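Long-range contact in carboxylesterase YbfK (PDB 4CCY), which hydrolyses carboxylic esters to an alcohol and a carboxylate, as a carboxylesterase of the alpha/beta hydrolase superfamily: residues A[107-112]-A[134-138]. Sequence-based numbering, arbitrary orientation.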
loop_
_atom_site.group_PDB
_atom_site.type_symbol
_atom_site.label_atom_id
_atom_site.label_comp_id
_atom_site.label_asym_id
_atom_site.label_seq_id
_atom_site.Cartn_x
_atom_site.Cartn_y
_atom_site.Cartn_z
ATOM N N PHE A 107 12.670 0.519 6.526
ATOM C CA PHE A 107 11.242 0.724 6.275
ATOM C C PHE A 107 10.518 1.075 7.568
ATOM O O PHE A 107 9.718 2.006 7.592
ATOM C CB PHE A 107 10.553 -0.509 5.632
ATOM C CG PHE A 107 11.204 -1.002 4.365
ATOM C CD1 PHE A 107 11.964 -0.146 3.549
ATOM C CD2 PHE A 107 11.043 -2.327 3.970
ATOM C CE1 PHE A 107 12.571 -0.622 2.388
ATOM C CE2 PHE A 107 11.632 -2.799 2.815
ATOM C CZ PHE A 107 12.393 -1.951 2.021
ATOM N N ALA A 108 10.781 0.304 8.624
ATOM C CA ALA A 108 10.137 0.530 9.919
ATOM C C ALA A 108 10.606 1.832 10.572
ATOM O O ALA A 108 9.816 2.520 11.212
ATOM C CB ALA A 108 10.333 -0.662 10.845
ATOM N N GLU A 109 11.875 2.184 10.389
ATOM C CA GLU A 109 12.370 3.479 10.885
ATOM C C GLU A 109 11.711 4.659 10.168
ATOM O O GLU A 109 11.332 5.642 10.811
ATOM C CB GLU A 109 13.908 3.569 10.849
ATOM C CG GLU A 109 14.610 2.686 11.884
ATOM C CD GLU A 109 14.218 3.030 13.321
ATOM O OE1 GLU A 109 14.318 4.212 13.705
ATOM O OE2 GLU A 109 13.805 2.122 14.084
ATOM N N TRP A 110 11.561 4.546 8.847
ATOM C CA TRP A 110 10.824 5.532 8.052
ATOM C C TRP A 110 9.436 5.762 8.622
ATOM O O TRP A 110 9.040 6.898 8.835
ATOM C CB TRP A 110 10.723 5.087 6.584
ATOM C CG TRP A 110 9.745 5.912 5.768
ATOM C CD1 TRP A 110 9.778 7.283 5.536
ATOM C CD2 TRP A 110 8.546 5.440 5.067
ATOM N NE1 TRP A 110 8.724 7.678 4.747
ATOM C CE2 TRP A 110 7.937 6.624 4.445
ATOM C CE3 TRP A 110 7.940 4.202 4.893
ATOM C CZ2 TRP A 110 6.774 6.543 3.676
ATOM C CZ3 TRP A 110 6.756 4.138 4.134
ATOM C CH2 TRP A 110 6.192 5.281 3.541
ATOM N N MET A 111 8.704 4.677 8.890
ATOM C CA MET A 111 7.337 4.781 9.408
ATOM C C MET A 111 7.265 5.351 10.820
ATOM O O MET A 111 6.322 6.083 11.127
ATOM C CB MET A 111 6.589 3.442 9.314
ATOM C CG MET A 111 5.082 3.498 9.620
ATOM S SD MET A 111 4.060 4.719 8.720
ATOM C CE MET A 111 4.641 4.531 7.028
ATOM N N LYS A 112 8.238 5.011 11.677
ATOM C CA LYS A 112 8.333 5.629 13.008
ATOM C C LYS A 112 8.481 7.147 12.910
ATOM O O LYS A 112 7.820 7.871 13.648
ATOM C CB LYS A 112 9.486 5.046 13.837
ATOM C CG LYS A 112 9.213 3.677 14.430
ATOM C CD LYS A 112 10.328 3.295 15.399
ATOM C CE LYS A 112 10.427 1.786 15.531
ATOM N NZ LYS A 112 11.543 1.427 16.446
ATOM N N HIS A 134 4.678 -3.418 3.804
ATOM C CA HIS A 134 5.195 -2.468 4.810
ATOM C C HIS A 134 4.528 -2.658 6.152
ATOM O O HIS A 134 5.183 -2.630 7.211
ATOM C CB HIS A 134 5.030 -1.027 4.342
ATOM C CG HIS A 134 6.141 -0.553 3.446
ATOM N ND1 HIS A 134 7.251 0.060 3.927
ATOM C CD2 HIS A 134 6.297 -0.630 2.071
ATOM C CE1 HIS A 134 8.081 0.352 2.904
ATOM N NE2 HIS A 134 7.500 -0.072 1.764
ATOM N N ILE A 135 3.213 -2.862 6.121
ATOM C CA ILE A 135 2.442 -2.996 7.353
ATOM C C ILE A 135 2.809 -4.254 8.128
ATOM O O ILE A 135 2.969 -4.184 9.346
ATOM C CB ILE A 135 0.925 -2.855 7.107
ATOM C CG1 ILE A 135 0.610 -1.392 6.797
ATOM C CG2 ILE A 135 0.111 -3.290 8.319
ATOM C CD1 ILE A 135 -0.637 -1.180 5.993
ATOM N N VAL A 136 2.976 -5.380 7.441
ATOM C CA VAL A 136 3.396 -6.612 8.109
ATOM C C VAL A 136 4.766 -6.402 8.750
ATOM O O VAL A 136 4.971 -6.753 9.915
ATOM C CB VAL A 136 3.432 -7.819 7.159
ATOM C CG1 VAL A 136 3.865 -9.078 7.905
ATOM C CG2 VAL A 136 2.067 -8.020 6.510
ATOM N N ASN A 137 5.689 -5.804 8.001
ATOM C CA ASN A 137 7.017 -5.475 8.524
ATOM C C ASN A 137 6.962 -4.533 9.736
ATOM O O ASN A 137 7.655 -4.752 10.739
ATOM C CB ASN A 137 7.898 -4.867 7.425
ATOM C CG ASN A 137 9.323 -4.638 7.888
ATOM O OD1 ASN A 137 10.058 -5.597 8.148
ATOM N ND2 ASN A 137 9.728 -3.363 7.994
ATOM N N PHE A 138 6.129 -3.494 9.635
ATOM C CA PHE A 138 5.935 -2.537 10.737
ATOM C C PHE A 138 5.350 -3.156 12.015
ATOM O O PHE A 138 5.878 -2.937 13.104
ATOM C CB PHE A 138 5.105 -1.307 10.282
ATOM C CG PHE A 138 5.116 -0.171 11.281
ATOM C CD1 PHE A 138 6.288 0.516 11.552
ATOM C CD2 PHE A 138 3.952 0.189 11.971
ATOM C CE1 PHE A 138 6.310 1.553 12.483
ATOM C CE2 PHE A 138 3.964 1.222 12.897
ATOM C CZ PHE A 138 5.145 1.910 13.150
HETATM O O HOH W 1 7.112 1.061 6.618
#
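Helix segments 107-112 and 134-138 cross almost at right angles (87°), with their axes 9.6 Å apart. The backbones come closest at Ala108 and Phe138, whose CA atoms are 5.3 Å apart; the small Ala108 side chain permits this approach.

Aromatic contacts dominate one end. The His134 ring meets Phe107 and Trp110; the three form an aromatic cluster. Trp110 turns its edge to the face of the His134 ring in an offset edge-to-face pair, with centroids 5.7 Å apart. Phe107 meets the imidazole obliquely, and His134 CE1 lies 3.7 Å from Phe107 CG.

At the other end the contact is apolar. Met111 CG sits over the face of the Phe138 ring, 3.7 Å from its centroid, a CH-pi contact. Met111 SD adds a longer Met-aromatic contact.

The polar link is indirect. A water donates to Phe107 O (2.9 Å) and also hydrogen-bonds His134 ND1 (2.9 Å). Asn137 ND2 packs against Phe107 CB at 3.8 Å but donates a hydrogen bond to Arg104 O.

Helix 130-141 follows the probable nucleophile elbow, which carries Ser129, the likely catalytic serine. Both helices pack on the central sheet: Met111 and His134 touch Leu60 of strand 56-60, and Phe138 touches strands 123-128 and 146-152.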